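Local coordinates for protein subclass B3 metallo-beta-lactamase (Sphingobium indicum, PDB 7LUU) that hydrolyses beta-lactam antibiotics as a subclass B3 metallo-beta-lactamase, using a two-zinc active site in which one zinc ion is unusually bound by a glutamate, at residues A74-A79 / H124-G129; Q96-I101 / A132-D137; A57-E62 / A273-S278; S145-E150 / A158-Q163; A85-I90 / L108-R113. One frame throughout, in Å; residues are numbered along the deposited sequence.

In the fold
All five contacts belong to the alpha-beta/beta-alpha fold of one metallo-beta-lactamase chain. Interaction 3 closes the longest loop, with the other four nested inside it, and links the entry to the first sheet with the edge of the second. Within that loop, interactions 1 and 2 interlock along the chain, their centres about 12 Å apart, and interaction 1 closes before interaction 4 opens; those two meet through His124 and Asp161. Interactions 2 and 5 share the seven-stranded sheet, where Leu89 packs against both Ile101 and Leu134. Interactions 4 and 5 lie on opposite sides of the chain's centre. The zinc site of interaction 1 thus lies deepest, between the two halves that interaction 3 bridges.

Interaction 1: A74-A79 / H124-G129; sequences AGLSVA and HYDHAG. With ZN (zinc ion), chain C; ZN (zinc ion), chain B; SO4 (sulfate ion), chain D.
Leu76 makes the direct, van der Waals part of the contact, reaching from the loop 74-79 against the turn that carries the zinc ligands. Both of its methyls, CD1 and CD2, lie 3.5 Å from the backbone O of Asp126, and CD2 is also 3.9 Å from CE1 of His127, approaching that ring obliquely. The side chains of Leu76 and His127 cross at about a right angle. Trp55 of helix 49-55 packs on both Leu76 and Asp126.

The polar link is a water that donates to Ser77 O and accepts from His127 ND1, 3.0 Å away, lying in the plane of the imidazole. The other ring nitrogen, NE2, is thereby left to the metal, and the ring is held at both of its nitrogens.

Behind this, 124-129 carries the metal bonds. One zinc ion takes Asp126 OD2 at 2.1 Å and His127 NE2 at 2.0 Å, with His267 completing the protein ligands. The second takes His124 ND1 at 2.0 Å, together with Glu122 and His200. A water lies between the two ions, at 1.9 Å from the zinc bound by His124, and donates to Asp126 OD1. With CG between the backbone N and the carbonyl carbon (chi1 54°), Asp126 turns its carboxylate to the metals, one oxygen on zinc and the other on the water. This bridging water is consistent with the nucleophile of dizinc beta-lactamases, and Asp126 would orient it.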
# COMPACT_ATOMS: atom_id res chain seq x y z
N ALA A 74 9.06 -6.77 -8.62
CA ALA A 74 8.25 -6.82 -9.82
C ALA A 74 6.78 -6.90 -9.49
O ALA A 74 5.95 -6.35 -10.22
CB ALA A 74 8.67 -8.02 -10.69
N GLY A 75 6.43 -7.57 -8.40
CA GLY A 75 5.01 -7.77 -8.11
C GLY A 75 4.45 -6.98 -6.92
O GLY A 75 3.23 -7.08 -6.64
N LEU A 76 5.28 -6.19 -6.24
CA LEU A 76 4.83 -5.45 -5.03
C LEU A 76 5.57 -4.14 -5.02
O LEU A 76 6.81 -4.10 -4.97
CB LEU A 76 5.15 -6.27 -3.75
CG LEU A 76 4.40 -7.60 -3.59
CD1 LEU A 76 4.96 -8.44 -2.46
CD2 LEU A 76 2.91 -7.28 -3.33
N SER A 77 4.81 -3.06 -4.97
CA SER A 77 5.40 -1.73 -4.98
C SER A 77 5.81 -1.31 -3.58
O SER A 77 5.04 -1.49 -2.62
CB SER A 77 4.41 -0.69 -5.52
OG SER A 77 4.04 -1.05 -6.86
N VAL A 78 7.01 -0.73 -3.47
CA VAL A 78 7.45 -0.04 -2.25
C VAL A 78 8.06 1.28 -2.69
O VAL A 78 8.94 1.30 -3.57
CB VAL A 78 8.51 -0.88 -1.48
CG1 VAL A 78 8.98 -0.14 -0.19
CG2 VAL A 78 7.96 -2.31 -1.18
N ALA A 79 7.59 2.40 -2.12
CA ALA A 79 8.11 3.72 -2.53
C ALA A 79 9.01 4.30 -1.45
O ALA A 79 8.92 3.92 -0.29
CB ALA A 79 6.97 4.72 -2.78
N HIS A 124 -2.33 -6.49 5.23
CA HIS A 124 -2.22 -7.84 4.75
C HIS A 124 -0.74 -8.15 4.58
O HIS A 124 0.08 -7.22 4.38
CB HIS A 124 -2.90 -7.99 3.40
CG HIS A 124 -4.38 -8.11 3.49
ND1 HIS A 124 -5.18 -8.13 2.37
CD2 HIS A 124 -5.21 -8.27 4.56
CE1 HIS A 124 -6.45 -8.31 2.75
NE2 HIS A 124 -6.50 -8.39 4.07
N TYR A 125 -0.38 -9.44 4.70
CA TYR A 125 1.05 -9.72 4.82
C TYR A 125 1.87 -9.45 3.55
O TYR A 125 3.11 -9.35 3.65
CB TYR A 125 1.23 -11.18 5.32
CG TYR A 125 0.89 -12.26 4.30
CD1 TYR A 125 1.75 -12.52 3.24
CD2 TYR A 125 -0.26 -13.05 4.41
CE1 TYR A 125 1.51 -13.49 2.34
CE2 TYR A 125 -0.52 -14.06 3.51
CZ TYR A 125 0.36 -14.25 2.46
OH TYR A 125 0.12 -15.25 1.54
N ASP A 126 1.24 -9.29 2.36
CA ASP A 126 2.04 -9.00 1.18
C ASP A 126 2.33 -7.51 1.05
O ASP A 126 3.09 -7.12 0.16
CB ASP A 126 1.35 -9.52 -0.12
CG ASP A 126 -0.11 -9.03 -0.30
OD1 ASP A 126 -0.86 -8.90 0.70
OD2 ASP A 126 -0.52 -8.83 -1.47
N HIS A 127 1.78 -6.65 1.94
CA HIS A 127 2.13 -5.24 1.96
C HIS A 127 2.63 -4.79 3.30
O HIS A 127 3.44 -3.88 3.38
CB HIS A 127 0.90 -4.35 1.57
CG HIS A 127 0.23 -4.85 0.32
ND1 HIS A 127 0.67 -4.47 -0.94
CD2 HIS A 127 -0.74 -5.76 0.12
CE1 HIS A 127 -0.03 -5.13 -1.86
NE2 HIS A 127 -0.89 -5.91 -1.24
N ALA A 128 2.18 -5.43 4.38
CA ALA A 128 2.65 -5.05 5.70
C ALA A 128 3.64 -6.04 6.29
O ALA A 128 4.13 -5.79 7.38
CB ALA A 128 1.44 -4.91 6.65
N GLY A 129 3.87 -7.17 5.62
CA GLY A 129 4.64 -8.24 6.21
C GLY A 129 6.02 -7.81 6.67
O GLY A 129 6.49 -8.28 7.72
ZN ZN C . -1.96 -7.43 -2.03
ZN ZN B . -4.67 -7.38 0.55
S SO4 D . -3.08 -17.08 2.17
O1 SO4 D . -3.64 -18.14 3.00
O2 SO4 D . -3.55 -17.17 0.79
O3 SO4 D . -3.55 -15.81 2.74
O4 SO4 D . -1.61 -17.16 2.19
O HOH W 1 2.58 -2.36 -1.72
O HOH W 2 -3.17 -8.25 -0.31
O HOH W 3 -3.63 -6.27 -2.39

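Interaction 2: Q96-I101 / A132-D137; sequences QAAPMI and AALARD
Ala98 and Ala133 meet methyl to methyl, CB to CB at 3.6 Å, where two helices on the same face of the seven-stranded sheet come together. This is the helical layer of the first alpha-beta half of the metallo-beta-lactamase fold. Small residues on both sides let the backbones approach closely: the CA atoms of Ala98 and Leu134 are 5.9 Å apart.

Leu134 buries more than any other single residue here. It leaves its backbone pointing to one side of the neighbouring helix, but with CG anti to its own carbonyl carbon (chi1 -66°) the branch swings over to it. There the two methyls divide the work. CD2 rests 3.7 Å from the backbone O of Ala98, and CG is 4.0 Å from the CB of that alanine. CD1 goes to Ile101, whose side chain crosses it at about a right angle. No hydrogen bond joins the segments, so the fit depends on van der Waals contact alone.

One shell further out, the sheet supports this pair. Leu89 of strand 87-90 touches both Ile101 and Leu134, and Ile118 of strand 115-119 also packs on Leu134. Thr44, in a loop, lies against Ala133. Arg136 bonds through NE to Asp137 OD1 at 3.0 Å and makes a salt bridge with Asp41, tying the N-terminal stretch to this helix. At the inner end of the contact, the CD1 methyls of Ile101 and Leu134 face each other at 4.0 Å.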
# COMPACT_ATOMS: atom_id res chain seq x y z
N GLN A 96 10.29 -11.49 4.56
CA GLN A 96 11.63 -11.71 4.08
C GLN A 96 12.08 -10.63 3.10
O GLN A 96 13.27 -10.62 2.76
CB GLN A 96 11.72 -13.10 3.43
CG GLN A 96 10.88 -13.26 2.13
CD GLN A 96 9.46 -13.83 2.35
OE1 GLN A 96 8.76 -13.50 3.32
NE2 GLN A 96 9.04 -14.69 1.42
N ALA A 97 11.18 -9.71 2.71
CA ALA A 97 11.59 -8.62 1.82
C ALA A 97 12.25 -7.49 2.56
O ALA A 97 12.87 -6.63 1.92
CB ALA A 97 10.39 -8.03 1.10
N ALA A 98 12.15 -7.45 3.89
CA ALA A 98 12.69 -6.26 4.57
C ALA A 98 14.18 -6.05 4.27
O ALA A 98 14.56 -4.92 3.89
CB ALA A 98 12.39 -6.36 6.07
N PRO A 99 15.04 -7.05 4.36
CA PRO A 99 16.46 -6.82 3.98
C PRO A 99 16.64 -6.40 2.52
O PRO A 99 17.57 -5.63 2.23
CB PRO A 99 17.14 -8.18 4.22
CG PRO A 99 16.13 -9.05 4.82
CD PRO A 99 14.78 -8.44 4.81
N MET A 100 15.82 -6.93 1.59
CA MET A 100 15.93 -6.57 0.18
C MET A 100 15.55 -5.10 -0.03
O MET A 100 16.20 -4.39 -0.78
CB MET A 100 15.01 -7.52 -0.63
CG MET A 100 15.22 -9.09 -0.33
SD MET A 100 13.79 -9.95 -1.07
CE MET A 100 14.12 -11.61 -0.50
N ILE A 101 14.52 -4.64 0.68
CA ILE A 101 14.14 -3.22 0.62
C ILE A 101 15.27 -2.33 1.11
O ILE A 101 15.62 -1.32 0.46
CB ILE A 101 12.86 -2.97 1.44
CG1 ILE A 101 11.71 -3.62 0.68
CG2 ILE A 101 12.55 -1.43 1.54
CD1 ILE A 101 10.41 -3.78 1.58
N ALA A 132 7.16 -4.38 10.26
CA ALA A 132 7.73 -4.47 11.60
C ALA A 132 9.24 -4.56 11.57
O ALA A 132 9.92 -3.90 12.38
CB ALA A 132 7.14 -5.68 12.33
N ALA A 133 9.79 -5.38 10.67
CA ALA A 133 11.24 -5.49 10.59
C ALA A 133 11.83 -4.14 10.19
O ALA A 133 12.90 -3.76 10.69
CB ALA A 133 11.64 -6.58 9.60
N LEU A 134 11.22 -3.50 9.20
CA LEU A 134 11.75 -2.20 8.72
C LEU A 134 11.69 -1.15 9.83
O LEU A 134 12.63 -0.38 10.03
CB LEU A 134 10.95 -1.69 7.49
CG LEU A 134 11.11 -2.58 6.26
CD1 LEU A 134 10.01 -2.25 5.26
CD2 LEU A 134 12.53 -2.36 5.71
N ALA A 135 10.59 -1.14 10.60
CA ALA A 135 10.49 -0.21 11.70
C ALA A 135 11.55 -0.50 12.76
O ALA A 135 12.14 0.43 13.32
CB ALA A 135 9.07 -0.22 12.31
N ARG A 136 11.75 -1.78 13.07
CA ARG A 136 12.78 -2.17 14.04
C ARG A 136 14.13 -1.65 13.60
O ARG A 136 14.88 -1.04 14.40
CB ARG A 136 12.81 -3.70 14.18
CG ARG A 136 14.02 -4.22 15.06
CD ARG A 136 14.11 -5.73 14.98
NE ARG A 136 14.37 -6.15 13.61
CZ ARG A 136 14.28 -7.42 13.18
NH1 ARG A 136 14.45 -7.72 11.89
NH2 ARG A 136 13.89 -8.35 14.01
N ASP A 137 14.48 -1.87 12.34
CA ASP A 137 15.85 -1.62 11.91
C ASP A 137 16.13 -0.13 11.71
O ASP A 137 17.29 0.31 11.86
CB ASP A 137 16.12 -2.37 10.60
CG ASP A 137 16.42 -3.91 10.81
OD1 ASP A 137 16.23 -4.46 11.92
OD2 ASP A 137 16.92 -4.55 9.83

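Interaction 3: A57-E62 / A273-S278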
# COMPACT_ATOMS: atom_id res chain seq x y z
N ALA A 57 10.32 -10.84 -7.31
CA ALA A 57 11.35 -10.82 -8.35
C ALA A 57 12.05 -9.46 -8.35
O ALA A 57 11.40 -8.41 -8.23
CB ALA A 57 10.69 -11.12 -9.71
N PRO A 58 13.36 -9.42 -8.46
CA PRO A 58 14.07 -8.17 -8.22
C PRO A 58 13.97 -7.22 -9.39
O PRO A 58 13.98 -7.62 -10.57
CB PRO A 58 15.53 -8.61 -8.04
CG PRO A 58 15.63 -9.94 -8.81
CD PRO A 58 14.28 -10.59 -8.60
N LEU A 59 14.04 -5.92 -9.05
CA LEU A 59 14.16 -4.82 -10.01
C LEU A 59 15.17 -3.83 -9.48
O LEU A 59 15.21 -3.58 -8.27
CB LEU A 59 12.81 -4.12 -10.21
CG LEU A 59 11.70 -4.94 -10.89
CD1 LEU A 59 10.41 -4.10 -10.90
CD2 LEU A 59 12.11 -5.36 -12.37
N PRO A 60 15.96 -3.18 -10.33
CA PRO A 60 16.79 -2.13 -9.82
C PRO A 60 15.94 -1.01 -9.26
O PRO A 60 14.92 -0.63 -9.85
CB PRO A 60 17.56 -1.65 -11.07
CG PRO A 60 16.57 -1.93 -12.25
CD PRO A 60 15.95 -3.27 -11.82
N PRO A 61 16.33 -0.43 -8.15
CA PRO A 61 15.60 0.75 -7.66
C PRO A 61 15.76 1.91 -8.63
O PRO A 61 16.79 2.05 -9.34
CB PRO A 61 16.23 1.04 -6.28
CG PRO A 61 17.61 0.37 -6.38
CD PRO A 61 17.48 -0.80 -7.30
N GLU A 62 14.69 2.70 -8.75
CA GLU A 62 14.62 3.73 -9.80
C GLU A 62 13.97 4.98 -9.23
O GLU A 62 13.07 4.88 -8.37
CB GLU A 62 13.81 3.27 -11.03
CG GLU A 62 14.50 2.16 -11.81
CD GLU A 62 13.75 1.67 -13.04
OE1 GLU A 62 12.65 1.14 -12.90
OE2 GLU A 62 14.32 1.78 -14.15
N ALA A 273 1.37 -2.19 -17.53
CA ALA A 273 2.74 -2.62 -17.81
C ALA A 273 3.72 -1.66 -17.14
O ALA A 273 3.53 -0.44 -17.18
CB ALA A 273 2.96 -2.59 -19.33
N GLY A 274 4.78 -2.18 -16.62
CA GLY A 274 5.70 -1.20 -16.05
C GLY A 274 5.37 -0.92 -14.60
O GLY A 274 4.42 -1.43 -14.01
N ARG A 275 6.21 -0.09 -14.00
CA ARG A 275 6.20 0.09 -12.56
C ARG A 275 5.30 1.21 -12.09
O ARG A 275 4.99 1.26 -10.89
CB ARG A 275 7.62 0.41 -12.09
CG ARG A 275 8.62 -0.63 -12.62
CD ARG A 275 10.02 -0.43 -11.99
NE ARG A 275 10.05 -0.77 -10.57
CZ ARG A 275 11.16 -0.68 -9.83
NH1 ARG A 275 12.28 -0.20 -10.41
NH2 ARG A 275 11.14 -1.09 -8.56
N TYR A 276 4.98 2.16 -12.96
CA TYR A 276 3.97 3.14 -12.62
C TYR A 276 3.35 3.65 -13.91
O TYR A 276 3.94 3.49 -14.99
CB TYR A 276 4.56 4.33 -11.79
CG TYR A 276 5.74 5.11 -12.43
CD1 TYR A 276 7.09 4.65 -12.26
CD2 TYR A 276 5.50 6.27 -13.17
CE1 TYR A 276 8.18 5.38 -12.81
CE2 TYR A 276 6.58 7.01 -13.70
CZ TYR A 276 7.90 6.54 -13.48
OH TYR A 276 8.95 7.23 -14.02
N GLY A 277 2.17 4.25 -13.81
CA GLY A 277 1.45 4.80 -14.96
C GLY A 277 1.45 6.31 -14.81
O GLY A 277 1.52 6.82 -13.69
N SER A 278 1.43 7.00 -15.94
CA SER A 278 1.46 8.46 -15.89
C SER A 278 0.47 9.09 -16.85
O SER A 278 0.07 8.52 -17.87
CB SER A 278 2.86 9.00 -16.30
OG SER A 278 3.86 8.49 -15.46
O HOH W 4 13.41 -1.85 -6.90
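Arg275 reaches across to the segment 57-62, and almost everything in this contact is made by its side chain. From CB the chain runs out extended to CD, which lies 3.2 Å from Glu62 OE1 and also touches Leu59 CD1. A bend at chi3 (69°) then turns one face of the guanidinium to Leu59: CD1 of the leucine sits over that face, toward the rim, and 3.4 Å from NE. The two side chains come from opposite directions.

At the tip, NH1 carries two bonds. It donates to Pro60 O at 2.7 Å, arriving nearly along the C=O axis although the oxygen is tilted from the guanidinium plane. It also donates to Glu62 OE1 at 2.9 Å in a salt bridge; OE1 lies in the guanidinium plane, but NH1 meets its anti side from out of the carboxylate plane. The remaining nitrogen, NH2, gives a hydrogen to a water 2.9 Å away, which in turn donates to Leu59 O.

Leu70 of strand 68-70 also touches Arg275. Through the salt bridge and the carbonyl bond, the arginine forms a surface bridge between edge strand 62-65 in one sheet of the metallo-beta-lactamase sandwich and the loop before edge strand 277-278 in the other.

Interaction 4: S145-E150 / A158-Q163. With SO4 (sulfate ion), chain E.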
# COMPACT_ATOMS: atom_id res chain seq x y z
N SER A 145 -4.31 4.14 8.54
CA SER A 145 -5.66 4.50 8.95
C SER A 145 -6.00 3.91 10.30
O SER A 145 -5.29 3.04 10.85
CB SER A 145 -6.66 4.03 7.92
OG SER A 145 -6.73 2.62 7.94
N ARG A 146 -7.13 4.37 10.84
CA ARG A 146 -7.60 3.82 12.12
C ARG A 146 -7.80 2.30 12.04
O ARG A 146 -7.26 1.55 12.87
CB ARG A 146 -8.89 4.55 12.56
CG ARG A 146 -9.34 4.02 13.96
CD ARG A 146 -10.65 4.67 14.39
NE ARG A 146 -11.75 4.24 13.52
CZ ARG A 146 -12.49 3.14 13.73
NH1 ARG A 146 -13.43 2.85 12.87
NH2 ARG A 146 -12.26 2.31 14.75
N ARG A 147 -8.58 1.82 11.05
CA ARG A 147 -8.81 0.38 10.91
C ARG A 147 -7.56 -0.35 10.47
O ARG A 147 -7.30 -1.51 10.90
CB ARG A 147 -9.97 0.14 9.93
CG ARG A 147 -11.32 0.52 10.52
CD ARG A 147 -11.74 -0.27 11.77
NE ARG A 147 -11.53 -1.71 11.64
CZ ARG A 147 -12.29 -2.54 10.93
NH1 ARG A 147 -13.42 -2.08 10.34
NH2 ARG A 147 -11.94 -3.84 10.86
N GLY A 148 -6.79 0.28 9.59
CA GLY A 148 -5.53 -0.29 9.17
C GLY A 148 -4.60 -0.53 10.34
O GLY A 148 -4.02 -1.60 10.47
N ALA A 149 -4.46 0.48 11.22
CA ALA A 149 -3.61 0.35 12.39
C ALA A 149 -4.03 -0.81 13.29
O ALA A 149 -3.18 -1.50 13.90
CB ALA A 149 -3.63 1.65 13.21
N GLU A 150 -5.33 -1.03 13.40
CA GLU A 150 -5.81 -2.14 14.22
C GLU A 150 -5.34 -3.48 13.65
O GLU A 150 -4.92 -4.38 14.40
CB GLU A 150 -7.34 -2.15 14.28
CG GLU A 150 -7.93 -0.96 15.04
CD GLU A 150 -9.44 -0.90 14.98
OE1 GLU A 150 -10.07 -1.69 14.26
OE2 GLU A 150 -10.00 -0.05 15.71
N ALA A 158 -8.85 -8.85 10.43
CA ALA A 158 -10.01 -8.40 11.19
C ALA A 158 -11.26 -9.20 10.79
O ALA A 158 -11.35 -9.75 9.69
CB ALA A 158 -10.26 -6.92 10.90
N LYS A 159 -12.26 -9.21 11.70
CA LYS A 159 -13.46 -10.01 11.45
C LYS A 159 -14.22 -9.57 10.21
O LYS A 159 -14.87 -10.43 9.56
CB LYS A 159 -14.38 -9.98 12.68
CG LYS A 159 -13.80 -10.86 13.84
CD LYS A 159 -14.68 -10.78 15.07
CE LYS A 159 -14.02 -11.48 16.25
NZ LYS A 159 -15.00 -11.57 17.38
N ASP A 160 -14.20 -8.27 9.86
CA ASP A 160 -14.92 -7.81 8.67
C ASP A 160 -14.04 -7.78 7.43
O ASP A 160 -14.48 -7.26 6.41
CB ASP A 160 -15.57 -6.43 8.87
CG ASP A 160 -14.58 -5.30 9.14
OD1 ASP A 160 -13.32 -5.49 9.13
OD2 ASP A 160 -15.10 -4.17 9.35
N ASP A 161 -12.83 -8.31 7.48
CA ASP A 161 -11.99 -8.38 6.30
C ASP A 161 -12.56 -9.45 5.39
O ASP A 161 -12.86 -10.55 5.87
CB ASP A 161 -10.58 -8.74 6.78
CG ASP A 161 -9.53 -8.78 5.69
OD1 ASP A 161 -9.82 -9.08 4.53
OD2 ASP A 161 -8.37 -8.53 6.07
N PRO A 162 -12.75 -9.16 4.09
CA PRO A 162 -13.24 -10.21 3.17
C PRO A 162 -12.38 -11.45 3.17
O PRO A 162 -12.87 -12.53 2.86
CB PRO A 162 -13.20 -9.53 1.78
CG PRO A 162 -13.43 -8.01 2.05
CD PRO A 162 -12.63 -7.85 3.41
N GLN A 163 -11.09 -11.35 3.55
CA GLN A 163 -10.20 -12.50 3.56
C GLN A 163 -10.00 -13.06 4.97
O GLN A 163 -9.10 -13.87 5.18
CB GLN A 163 -8.84 -12.13 2.95
CG GLN A 163 -8.96 -11.79 1.46
CD GLN A 163 -7.66 -11.47 0.82
OE1 GLN A 163 -7.45 -10.34 0.28
NE2 GLN A 163 -6.77 -12.43 0.83
S SO4 E . -13.09 5.59 10.53
O1 SO4 E . -14.41 5.47 11.15
O2 SO4 E . -12.53 4.26 10.37
O3 SO4 E . -13.27 6.21 9.21
O4 SO4 E . -12.20 6.37 11.38
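An end-on, two-pronged salt bridge between Arg147 and Asp160 ties the first turn of helix 146-154 to the type I beta turn from Ala158 to Asp161, beyond the far end of that helix. Asp160 OD2 accepts from Arg147 NH1 at 2.9 Å through its syn lone pair, and NH2 donates to OD1 at 2.8 Å with an angle of 169° at the hydrogen. Both oxygens lie close to the guanidinium plane, yet the carboxylate itself is turned 30° from it, so the grip is slightly twisted. Ala158 CB closes the same edge, 3.5 Å from NH2.

The arginine gets there by folding rather than stretching: bends at chi2 (-62°) and chi3 curl it back over its own helix. That brings NE to Glu150 OE1 one turn on, in a weak bond and a salt bridge. Glu150 also pairs with Arg146, whose NE donates to O4 of a sulfate ion at 3.1 Å. Ser145 caps the helix, its OG taking the N-H of Gly148 at 2.9 Å.

Beside Asp160, Asp161 makes an Asx turn, its OD1 accepting from Gln163 N, while its OD2 is hydrogen-bonded to the zinc ligand His124. Met202 touches both Arg147 and Asp160.

With acids at both NE and the NH1/NH2 edge, the Arg147 guanidinium has little freedom to rotate. Two acids and two arginines share charge in this network, which probably keeps it near balance, and the pairing would restrain the turn that carries Asp161, a second-shell residue of the zinc site.

Interaction 5: A85-I90 / L108-R113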
# COMPACT_ATOMS: atom_id res chain seq x y z
N ALA A 85 14.27 16.21 5.15
CA ALA A 85 14.36 16.08 6.60
C ALA A 85 14.08 14.65 7.03
O ALA A 85 13.52 14.38 8.09
CB ALA A 85 13.40 17.02 7.30
N GLY A 86 14.54 13.71 6.22
CA GLY A 86 14.32 12.31 6.50
C GLY A 86 13.61 11.65 5.34
O GLY A 86 13.11 12.31 4.42
N LEU A 87 13.54 10.34 5.42
CA LEU A 87 12.99 9.53 4.32
C LEU A 87 11.67 8.95 4.77
O LEU A 87 11.45 8.68 5.96
CB LEU A 87 13.96 8.41 3.91
CG LEU A 87 15.41 8.90 3.65
CD1 LEU A 87 16.29 7.70 3.44
CD2 LEU A 87 15.48 9.79 2.40
N VAL A 88 10.81 8.70 3.79
CA VAL A 88 9.52 8.02 4.06
C VAL A 88 9.42 6.80 3.14
O VAL A 88 9.61 6.94 1.92
CB VAL A 88 8.34 8.97 3.75
CG1 VAL A 88 7.06 8.26 3.94
CG2 VAL A 88 8.38 10.19 4.68
N LEU A 89 9.10 5.64 3.69
CA LEU A 89 8.80 4.45 2.88
C LEU A 89 7.30 4.28 2.82
O LEU A 89 6.62 4.60 3.79
CB LEU A 89 9.43 3.26 3.61
CG LEU A 89 10.12 2.10 2.97
CD1 LEU A 89 11.10 2.38 1.85
CD2 LEU A 89 10.90 1.44 4.13
N ILE A 90 6.81 3.68 1.73
CA ILE A 90 5.42 3.28 1.58
C ILE A 90 5.41 1.78 1.35
O ILE A 90 5.95 1.30 0.33
CB ILE A 90 4.72 4.02 0.43
CG1 ILE A 90 4.90 5.52 0.71
CG2 ILE A 90 3.22 3.59 0.49
CD1 ILE A 90 4.01 6.43 -0.27
N LEU A 108 20.49 3.20 -3.86
CA LEU A 108 20.19 4.57 -4.28
C LEU A 108 21.06 5.60 -3.58
O LEU A 108 20.91 6.80 -3.88
CB LEU A 108 18.72 4.90 -4.01
CG LEU A 108 17.70 4.10 -4.84
CD1 LEU A 108 16.26 4.52 -4.38
CD2 LEU A 108 17.87 4.49 -6.33
N GLY A 109 21.89 5.20 -2.62
CA GLY A 109 22.77 6.09 -1.91
C GLY A 109 22.23 6.62 -0.61
O GLY A 109 22.81 7.56 -0.06
N PHE A 110 21.16 6.03 -0.09
CA PHE A 110 20.54 6.53 1.13
C PHE A 110 20.88 5.63 2.32
O PHE A 110 21.20 4.43 2.16
CB PHE A 110 19.01 6.57 0.95
CG PHE A 110 18.53 7.62 -0.05
CD1 PHE A 110 18.57 8.94 0.27
CD2 PHE A 110 17.95 7.22 -1.23
CE1 PHE A 110 18.13 9.92 -0.61
CE2 PHE A 110 17.50 8.20 -2.16
CZ PHE A 110 17.60 9.52 -1.85
N ASP A 111 20.79 6.21 3.53
CA ASP A 111 20.99 5.49 4.78
C ASP A 111 19.61 5.16 5.33
O ASP A 111 18.86 6.09 5.67
CB ASP A 111 21.77 6.36 5.76
CG ASP A 111 22.17 5.62 7.02
OD1 ASP A 111 21.58 4.56 7.34
OD2 ASP A 111 23.09 6.15 7.73
N PRO A 112 19.28 3.87 5.49
CA PRO A 112 17.96 3.50 6.04
C PRO A 112 17.73 4.04 7.43
O PRO A 112 16.56 4.20 7.80
CB PRO A 112 18.03 1.96 6.05
CG PRO A 112 18.96 1.63 4.89
CD PRO A 112 20.00 2.70 4.95
N ARG A 113 18.79 4.36 8.18
CA ARG A 113 18.58 4.96 9.50
C ARG A 113 17.90 6.32 9.40
O ARG A 113 17.41 6.83 10.44
CB ARG A 113 19.93 5.10 10.22
CG ARG A 113 20.46 3.73 10.69
CD ARG A 113 21.89 3.85 11.30
NE ARG A 113 22.80 4.20 10.23
CZ ARG A 113 24.10 4.24 10.41
NH1 ARG A 113 24.86 4.56 9.38
NH2 ARG A 113 24.64 3.99 11.64
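Leu87 packs into the angle between Phe110 and the backbone of Asp111, and this is the close part of the contact. Its CD2 lies 3.8 Å from Phe110 CD1 and 4.0 Å from CE1 of the same residue, an oblique approach to the ring. The other methyl, CD1, reaches Phe110 CB at 3.9 Å and the carbonyl O of Asp111 at 3.8 Å. Leu87 holds CG anti to its own carbonyl carbon (chi1 -50°), which sets one methyl against the phenylalanine ring and the other against the Asp111 carbonyl. Tyr69 meets the phenylalanine ring edge-to-face, and Val105 of helix 98-107 also touches it.

The contact belongs to a beta-alpha-beta crossover: strand 87-90 leads through helix 98-107 to strand 115-119, which lies next to it and parallel in the sheet. Segment 108-113 is the return from helix to sheet. Gly109 ends the helix in a Schellman motif, its positive phi turning the chain so that Phe110 can come back over the strand.

Past Phe110 the character changes. Asp111 turns its carboxylate to Arg113 instead of to the strand, on the side where Arg113 is exposed. OD1 accepts from Arg113 N at 2.9 Å, making an Asx turn, with the donor well above the carboxylate plane. The guanidinium grips the same carboxylate side-on: Asp111 OD1 takes Arg113 NE at 3.2 Å on its syn lone pair, and NH1 meets OD2 at 2.9 Å.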